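Kojibiose phosphorylase (Gut metagenome, PDB 6W0P) is a phosphorylase of glycoside hydrolase family 65, which combines an N-terminal beta domain, a helical catalytic domain and a small C-terminal domain of beta sheets. Local coordinates at residues Q704-F709 with L713-V718; Y360-Q365 with G681-K686; K740-E743 with K747-I750. All blocks are in the same frame, centred on the assembly; numbering follows the deposited sequence.

All three contacts lie on the same side of the chain's centre, in and around the C-terminal beta domain. Contact 1 is the hairpin formed by the second and third strands of the five-stranded sheet; contact 2, centred about 10 Å away, joins the helical domain to the start of the other sheet. The two touch: Thr708 N lies 2.9 Å from Tyr362 O, a probable hydrogen bond, and Ile707 CD1 packs on Leu683 CD1 at 3.9 Å. Contact 3 sets an edge strand of one sheet, 740-744, against an edge strand of the other, 747-751. Its centre is about 13 Å from that of contact 1 and 18 Å from that of contact 2, without direct touch.

Contact 1 of 3, residues Q704-F709 with L713-V718; sequences QFKITF and LLTVKV
One face of the Phe705 ring is covered by Val716, whose CB stands 3.9 Å from the ring centroid and 18° off the normal, a CH-pi contact displaced toward the rim. Both valine methyls reach the same outer part of the ring, CG1 near CZ and CE2, CG2 near CE1. The ring gets there because CG of Phe705 sits between the backbone N and the carbonyl carbon (chi1 63°), and the two side chains then run alongside each other. The second flat group, the carboxamide of Gln704, is met from two directions: its CD touches Thr715 CG2 at 3.5 Å, while OE1 lies 3.5 Å from Lys717 CB, against the aliphatic part of the lysine.

These residues belong to an antiparallel beta hairpin, strands 702-709 and 712-718, in the five-stranded sheet that the C-terminal domain builds together with strand 303-305. Phe705 with Val716 and Ile707 with Leu714 form the hydrogen-bonded pairs, each closed by two backbone bonds; the shortest runs from Leu714 N to Ile707 O at 2.7 Å. Their side chains share the buried face, where Phe705 also packs on Val677 and Ile707 on Trp673 of helix 666-680, and Leu714 and Val716 meet strand 689-692.

On the other face, Lys706 lies beside Thr715. Its chain is extended until the last torsion, where a bend (chi4 -86°) brings NZ to within 2.8 Å of Thr715 OG1, to which it donates a hydrogen bond. Nearer the turn, Leu713 reaches across toward the first strand and sets CD1 3.3 Å from Thr708 OG1.

Contact 2 of 3, residues Y360-Q365 with G681-K686; sequences YLYSNQ and GGLMIK
The side chains of Leu683 and Ile685 approach that of Tyr362 from the opposite direction and divide its outer end between them. Leu683 works on the ring's face: its CD2 methyl lies 4.0 Å from the centroid and 24° off the normal, a CH-pi contact offset toward the phenol end, where CZ is its nearest atom at 3.7 Å. Ile685 instead meets the hydroxyl, with CG1 3.4 Å and CD1 3.7 Å from Tyr362 OH. In the leucine, a first torsion of 170° sets CG anti to the backbone N, and chi2 of 69° then turns CD2 onto the ring.

The contact is a buried interdomain junction. The tyrosine comes from the helical catalytic domain, whereas Leu683 immediately precedes strand 684-686 and Ile685 lies in it, at the edge of the mixed sheet of the C-terminal domain. The link from helix 666-680 turns at Gly682, which adopts positive phi, and Leu683 and Ile685 then face the tyrosine while Met684 between them points away. Helix 666-680 lines the same junction, as Trp673 and Tyr678 both touch Tyr362, and Ile433 of helix 418-434 adds a further neighbour.

Next to the tyrosine in the chain, Tyr360 O accepts from both Asn364 N, at 2.8 Å, and Ser363 N, at 3.2 Å, and Asn364 is the N-cap of helix 365-376, its OD1 accepting a weak hydrogen bond from Ala367 N.

Contact 3 of 3, residues K740-E743 with K747-I750; sequences KKYE and KLEI
Strands 740-743 and 747-750 run roughly antiparallel, at 149° between their directions, yet their axes stay 8.9 Å apart and no hydrogen bond joins them. Even the nearest alpha carbons, Tyr742 CA and Leu748 CA, are separated by 8.2 Å. Such spacing belongs to a beta arch rather than a hairpin: the chain crosses from one layer of a beta sandwich to the other, so that the two strands meet through side chains. Strand 740-744 is an edge strand of the mixed sheet, where Tyr742 pairs through its backbone with Ile735; strand 747-751 is an edge strand of the five-stranded sheet, where Leu748 and Ile750 pair with Ile725 and Val723.

Tyr742 supplies most of the filling from its side, with CG anti to its carbonyl carbon (chi1 -57°), which swings the ring between the two residues facing it. Leu748 crosses near the base, its CD2 3.5 Å from Tyr742 CB and oblique to the ring. Ile750 meets Tyr742 from the opposite direction and covers a ring face nearer the phenol end. Val737 touches both Tyr742 and Ile750, extending this apolar patch along strand 733-737.

Alternate residues of the second strand look away from the interface. There Lys747 NZ and Glu749 OE1 form a salt bridge of 3.0 Å.

In the CH-pi contact of Ile750 with Tyr742, the CD1 methyl lies 3.7 Å from the ring centroid, 25° off the normal, and approaches CE1 of Tyr742 to 3.4 Å.

Contact 1 of 3, residues Q704-F709 with L713-V718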
loop_
_atom_site.group_PDB
_atom_site.type_symbol
_atom_site.label_atom_id
_atom_site.label_comp_id
_atom_site.label_asym_id
_atom_site.label_seq_id
_atom_site.Cartn_x
_atom_site.Cartn_y
_atom_site.Cartn_z
ATOM N N GLN A 704 39.141 11.127 24.971
ATOM C CA GLN A 704 38.870 12.449 25.576
ATOM C C GLN A 704 37.761 13.095 24.766
ATOM O O GLN A 704 37.881 13.082 23.523
ATOM C CB GLN A 704 40.146 13.292 25.606
ATOM C CG GLN A 704 39.983 14.684 26.207
ATOM C CD GLN A 704 41.308 15.406 26.211
ATOM O OE1 GLN A 704 42.176 15.157 27.044
ATOM N NE2 GLN A 704 41.487 16.297 25.260
ATOM N N PHE A 705 36.740 13.610 25.450
ATOM C CA PHE A 705 35.620 14.360 24.841
ATOM C C PHE A 705 35.474 15.704 25.548
ATOM O O PHE A 705 36.004 15.852 26.666
ATOM C CB PHE A 705 34.324 13.553 24.851
ATOM C CG PHE A 705 33.760 13.197 26.200
ATOM C CD1 PHE A 705 32.878 14.044 26.852
ATOM C CD2 PHE A 705 34.020 11.959 26.763
ATOM C CE1 PHE A 705 32.340 13.695 28.083
ATOM C CE2 PHE A 705 33.483 11.614 27.995
ATOM C CZ PHE A 705 32.642 12.480 28.647
ATOM N N LYS A 706 34.838 16.658 24.859
ATOM C CA LYS A 706 34.553 18.030 25.335
ATOM C C LYS A 706 33.061 18.310 25.145
ATOM O O LYS A 706 32.522 17.987 24.049
ATOM C CB LYS A 706 35.409 19.044 24.587
ATOM C CG LYS A 706 36.908 18.931 24.838
ATOM C CD LYS A 706 37.690 19.953 24.050
ATOM C CE LYS A 706 39.187 19.819 24.173
ATOM N NZ LYS A 706 39.686 20.545 25.364
ATOM N N ILE A 707 32.438 18.870 26.178
ATOM C CA ILE A 707 31.002 19.250 26.249
ATOM C C ILE A 707 30.883 20.502 27.117
ATOM O O ILE A 707 31.756 20.754 27.975
ATOM C CB ILE A 707 30.107 18.125 26.807
ATOM C CG1 ILE A 707 30.496 17.720 28.227
ATOM C CG2 ILE A 707 30.078 16.937 25.867
ATOM C CD1 ILE A 707 29.662 16.596 28.795
ATOM N N THR A 708 29.817 21.249 26.898
ATOM C CA THR A 708 29.511 22.503 27.621
ATOM C C THR A 708 28.180 22.325 28.347
ATOM O O THR A 708 27.169 21.975 27.695
ATOM C CB THR A 708 29.485 23.702 26.669
ATOM O OG1 THR A 708 30.803 23.764 26.120
ATOM C CG2 THR A 708 29.101 25.003 27.347
ATOM N N PHE A 709 28.209 22.559 29.649
ATOM C CA PHE A 709 27.026 22.568 30.521
ATOM C C PHE A 709 27.156 23.752 31.473
ATOM O O PHE A 709 28.251 23.918 32.095
ATOM C CB PHE A 709 26.945 21.219 31.233
ATOM C CG PHE A 709 25.743 21.076 32.122
ATOM C CD1 PHE A 709 24.472 21.166 31.594
ATOM C CD2 PHE A 709 25.883 20.820 33.470
ATOM C CE1 PHE A 709 23.352 21.012 32.402
ATOM C CE2 PHE A 709 24.761 20.680 34.282
ATOM C CZ PHE A 709 23.499 20.781 33.747
ATOM N N LEU A 713 32.832 24.888 29.672
ATOM C CA LEU A 713 33.459 24.033 28.650
ATOM C C LEU A 713 34.291 22.970 29.356
ATOM O O LEU A 713 35.378 23.312 29.854
ATOM C CB LEU A 713 34.314 24.880 27.708
ATOM C CG LEU A 713 35.040 24.087 26.614
ATOM C CD1 LEU A 713 34.083 23.116 25.920
ATOM C CD2 LEU A 713 35.682 25.031 25.597
ATOM N N LEU A 714 33.788 21.740 29.397
ATOM C CA LEU A 714 34.400 20.610 30.152
ATOM C C LEU A 714 35.227 19.723 29.223
ATOM O O LEU A 714 34.697 19.326 28.163
ATOM C CB LEU A 714 33.297 19.766 30.785
ATOM C CG LEU A 714 32.364 20.509 31.718
ATOM C CD1 LEU A 714 31.138 19.668 31.991
ATOM C CD2 LEU A 714 33.077 20.881 33.011
ATOM N N THR A 715 36.437 19.378 29.660
ATOM C CA THR A 715 37.321 18.352 29.060
ATOM C C THR A 715 37.414 17.154 30.007
ATOM O O THR A 715 37.830 17.328 31.164
ATOM C CB THR A 715 38.716 18.904 28.752
ATOM O OG1 THR A 715 38.603 20.043 27.898
ATOM C CG2 THR A 715 39.609 17.880 28.096
ATOM N N VAL A 716 37.051 15.985 29.486
ATOM C CA VAL A 716 36.998 14.698 30.203
ATOM C C VAL A 716 37.928 13.758 29.464
ATOM O O VAL A 716 37.595 13.395 28.345
ATOM C CB VAL A 716 35.571 14.135 30.283
ATOM C CG1 VAL A 716 35.562 12.817 31.030
ATOM C CG2 VAL A 716 34.586 15.118 30.903
ATOM N N LYS A 717 39.039 13.388 30.109
ATOM C CA LYS A 717 40.007 12.377 29.632
ATOM C C LYS A 717 39.867 11.116 30.489
ATOM O O LYS A 717 39.964 11.231 31.715
ATOM C CB LYS A 717 41.437 12.930 29.698
ATOM C CG LYS A 717 42.494 11.995 29.127
ATOM C CD LYS A 717 43.868 12.596 29.102
ATOM C CE LYS A 717 44.905 11.550 28.753
ATOM N NZ LYS A 717 46.225 12.146 28.439
ATOM N N VAL A 718 39.697 9.964 29.845
ATOM C CA VAL A 718 39.548 8.633 30.502
ATOM C C VAL A 718 40.669 7.710 30.011
ATOM O O VAL A 718 40.727 7.466 28.805
ATOM C CB VAL A 718 38.159 8.050 30.220
ATOM C CG1 VAL A 718 37.918 6.762 30.995
ATOM C CG2 VAL A 718 37.079 9.076 30.508
#

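Contact 2 of 3, residues Y360-Q365 with G681-K686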
loop_
_atom_site.group_PDB
_atom_site.type_symbol
_atom_site.label_atom_id
_atom_site.label_comp_id
_atom_site.label_asym_id
_atom_site.label_seq_id
_atom_site.Cartn_x
_atom_site.Cartn_y
_atom_site.Cartn_z
ATOM N N TYR A 360 24.290 18.816 19.551
ATOM C CA TYR A 360 24.118 20.295 19.424
ATOM C C TYR A 360 23.849 20.920 20.802
ATOM O O TYR A 360 24.330 22.024 21.037
ATOM C CB TYR A 360 23.080 20.651 18.352
ATOM C CG TYR A 360 23.469 20.125 16.993
ATOM C CD1 TYR A 360 24.433 20.759 16.220
ATOM C CD2 TYR A 360 22.875 18.981 16.476
ATOM C CE1 TYR A 360 24.811 20.257 14.983
ATOM C CE2 TYR A 360 23.247 18.462 15.246
ATOM C CZ TYR A 360 24.220 19.102 14.493
ATOM O OH TYR A 360 24.581 18.579 13.275
ATOM N N LEU A 361 23.118 20.230 21.678
ATOM C CA LEU A 361 22.771 20.707 23.040
ATOM C C LEU A 361 24.054 20.984 23.829
ATOM O O LEU A 361 24.053 21.926 24.606
ATOM C CB LEU A 361 21.905 19.668 23.752
ATOM C CG LEU A 361 20.436 19.657 23.349
ATOM C CD1 LEU A 361 19.737 18.433 23.916
ATOM C CD2 LEU A 361 19.717 20.937 23.762
ATOM N N TYR A 362 25.110 20.197 23.604
ATOM C CA TYR A 362 26.368 20.239 24.389
ATOM C C TYR A 362 27.466 21.020 23.661
ATOM O O TYR A 362 28.545 21.148 24.248
ATOM C CB TYR A 362 26.803 18.816 24.740
ATOM C CG TYR A 362 25.978 18.194 25.830
ATOM C CD1 TYR A 362 26.173 18.546 27.155
ATOM C CD2 TYR A 362 24.985 17.271 25.535
ATOM C CE1 TYR A 362 25.410 17.977 28.156
ATOM C CE2 TYR A 362 24.219 16.684 26.526
ATOM C CZ TYR A 362 24.424 17.056 27.843
ATOM O OH TYR A 362 23.655 16.517 28.833
ATOM N N SER A 363 27.209 21.556 22.468
ATOM C CA SER A 363 28.206 22.317 21.666
ATOM C C SER A 363 27.685 23.682 21.223
ATOM O O SER A 363 28.512 24.558 21.069
ATOM C CB SER A 363 28.702 21.545 20.466
ATOM O OG SER A 363 27.668 21.311 19.522
ATOM N N ASN A 364 26.397 23.868 20.961
ATOM C CA ASN A 364 25.937 25.075 20.220
ATOM C C ASN A 364 24.455 25.312 20.500
ATOM O O ASN A 364 23.608 24.737 19.788
ATOM C CB ASN A 364 26.234 24.908 18.732
ATOM C CG ASN A 364 25.911 26.113 17.879
ATOM O OD1 ASN A 364 25.371 27.101 18.379
ATOM N ND2 ASN A 364 26.224 26.014 16.580
ATOM N N GLN A 365 24.150 26.163 21.475
ATOM C CA GLN A 365 22.747 26.390 21.899
ATOM C C GLN A 365 21.885 26.863 20.724
ATOM O O GLN A 365 20.698 26.479 20.653
ATOM C CB GLN A 365 22.650 27.432 23.002
ATOM C CG GLN A 365 21.238 27.522 23.549
ATOM C CD GLN A 365 21.143 28.545 24.642
ATOM O OE1 GLN A 365 22.162 29.033 25.128
ATOM N NE2 GLN A 365 19.919 28.878 25.011
ATOM N N GLY A 681 31.369 7.303 28.294
ATOM C CA GLY A 681 31.460 8.418 29.261
ATOM C C GLY A 681 30.407 8.335 30.359
ATOM O O GLY A 681 30.650 8.894 31.438
ATOM N N GLY A 682 29.278 7.667 30.112
ATOM C CA GLY A 682 28.139 7.585 31.049
ATOM C C GLY A 682 27.538 8.948 31.363
ATOM O O GLY A 682 26.971 9.114 32.433
ATOM N N LEU A 683 27.606 9.904 30.442
ATOM C CA LEU A 683 27.010 11.241 30.670
ATOM C C LEU A 683 25.498 11.118 30.938
ATOM O O LEU A 683 24.798 10.370 30.234
ATOM C CB LEU A 683 27.289 12.134 29.460
ATOM C CG LEU A 683 26.531 13.459 29.474
ATOM C CD1 LEU A 683 27.056 14.366 30.558
ATOM C CD2 LEU A 683 26.624 14.132 28.116
ATOM N N MET A 684 25.028 11.827 31.955
ATOM C CA MET A 684 23.597 11.924 32.327
ATOM C C MET A 684 23.417 13.153 33.225
ATOM O O MET A 684 24.246 13.369 34.155
ATOM C CB MET A 684 23.170 10.633 33.040
ATOM C CG MET A 684 21.723 10.582 33.483
ATOM S SD MET A 684 21.300 9.033 34.392
ATOM C CE MET A 684 22.225 9.206 35.916
ATOM N N ILE A 685 22.391 13.954 32.950
ATOM C CA ILE A 685 21.938 15.055 33.850
ATOM C C ILE A 685 20.817 14.508 34.739
ATOM O O ILE A 685 19.782 14.124 34.211
ATOM C CB ILE A 685 21.465 16.287 33.058
ATOM C CG1 ILE A 685 22.451 16.694 31.963
ATOM C CG2 ILE A 685 21.131 17.444 33.998
ATOM C CD1 ILE A 685 23.818 17.090 32.463
ATOM N N LYS A 686 21.022 14.487 36.048
ATOM C CA LYS A 686 20.000 14.074 37.049
ATOM C C LYS A 686 19.861 15.181 38.100
ATOM O O LYS A 686 20.918 15.629 38.626
ATOM C CB LYS A 686 20.391 12.744 37.699
ATOM C CG LYS A 686 19.249 12.032 38.404
ATOM C CD LYS A 686 19.644 10.677 38.986
ATOM C CE LYS A 686 18.476 9.973 39.656
ATOM N NZ LYS A 686 18.934 8.999 40.680
#

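Contact 3 of 3, residues K740-E743 with K747-I750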
loop_
_atom_site.group_PDB
_atom_site.type_symbol
_atom_site.label_atom_id
_atom_site.label_comp_id
_atom_site.label_asym_id
_atom_site.label_seq_id
_atom_site.Cartn_x
_atom_site.Cartn_y
_atom_site.Cartn_z
ATOM N N LYS A 740 29.800 9.670 43.362
ATOM C CA LYS A 740 30.273 10.640 44.404
ATOM C C LYS A 740 30.205 12.075 43.857
ATOM O O LYS A 740 30.547 12.290 42.659
ATOM C CB LYS A 740 31.708 10.347 44.863
ATOM C CG LYS A 740 32.032 8.883 45.160
ATOM C CD LYS A 740 32.187 8.556 46.632
ATOM C CE LYS A 740 31.982 7.084 46.948
ATOM N NZ LYS A 740 32.860 6.205 46.131
ATOM N N LYS A 741 29.817 13.021 44.713
ATOM C CA LYS A 741 29.604 14.443 44.351
ATOM C C LYS A 741 30.861 15.267 44.653
ATOM O O LYS A 741 31.190 15.463 45.843
ATOM C CB LYS A 741 28.407 15.045 45.086
ATOM C CG LYS A 741 28.194 16.513 44.743
ATOM C CD LYS A 741 26.751 16.968 44.694
ATOM C CE LYS A 741 26.404 17.964 45.778
ATOM N NZ LYS A 741 25.036 18.512 45.581
ATOM N N TYR A 742 31.514 15.767 43.611
ATOM C CA TYR A 742 32.670 16.678 43.725
ATOM C C TYR A 742 32.210 18.080 43.358
ATOM O O TYR A 742 31.151 18.241 42.711
ATOM C CB TYR A 742 33.802 16.263 42.786
ATOM C CG TYR A 742 34.311 14.854 42.964
ATOM C CD1 TYR A 742 33.585 13.758 42.522
ATOM C CD2 TYR A 742 35.521 14.617 43.583
ATOM C CE1 TYR A 742 34.059 12.467 42.676
ATOM C CE2 TYR A 742 36.016 13.332 43.740
ATOM C CZ TYR A 742 35.279 12.251 43.291
ATOM O OH TYR A 742 35.752 10.982 43.443
ATOM N N GLU A 743 33.024 19.050 43.734
ATOM C CA GLU A 743 32.924 20.460 43.313
ATOM C C GLU A 743 34.102 20.743 42.372
ATOM O O GLU A 743 35.202 20.992 42.874
ATOM C CB GLU A 743 32.947 21.361 44.552
ATOM C CG GLU A 743 31.618 21.387 45.312
ATOM C CD GLU A 743 31.623 22.316 46.519
ATOM O OE1 GLU A 743 32.703 22.497 47.114
ATOM O OE2 GLU A 743 30.559 22.882 46.849
ATOM N N LYS A 747 40.219 21.512 38.128
ATOM C CA LYS A 747 40.734 20.160 37.806
ATOM C C LYS A 747 40.251 19.148 38.840
ATOM O O LYS A 747 40.281 19.461 40.071
ATOM C CB LYS A 747 42.258 20.221 37.764
ATOM C CG LYS A 747 42.989 18.958 37.344
ATOM C CD LYS A 747 44.450 19.279 36.996
ATOM C CE LYS A 747 45.372 18.081 36.969
ATOM N NZ LYS A 747 45.053 17.207 35.814
ATOM N N LEU A 748 39.822 17.988 38.336
ATOM C CA LEU A 748 39.504 16.764 39.114
ATOM C C LEU A 748 40.326 15.599 38.541
ATOM O O LEU A 748 40.281 15.373 37.320
ATOM C CB LEU A 748 38.000 16.488 38.996
ATOM C CG LEU A 748 37.137 16.903 40.181
ATOM C CD1 LEU A 748 37.453 18.316 40.659
ATOM C CD2 LEU A 748 35.674 16.799 39.825
ATOM N N GLU A 749 41.006 14.857 39.409
ATOM C CA GLU A 749 41.787 13.642 39.055
ATOM C C GLU A 749 41.205 12.500 39.881
ATOM O O GLU A 749 41.452 12.509 41.089
ATOM C CB GLU A 749 43.262 13.895 39.377
ATOM C CG GLU A 749 44.256 13.167 38.505
ATOM C CD GLU A 749 45.581 13.917 38.356
ATOM O OE1 GLU A 749 45.586 15.045 37.781
ATOM O OE2 GLU A 749 46.605 13.400 38.841
ATOM N N ILE A 750 40.391 11.626 39.282
ATOM C CA ILE A 750 39.670 10.541 40.022
ATOM C C ILE A 750 40.246 9.189 39.600
ATOM O O ILE A 750 40.243 8.926 38.401
ATOM C CB ILE A 750 38.151 10.630 39.787
ATOM C CG1 ILE A 750 37.600 11.954 40.317
ATOM C CG2 ILE A 750 37.422 9.441 40.402
ATOM C CD1 ILE A 750 36.156 12.202 39.961
#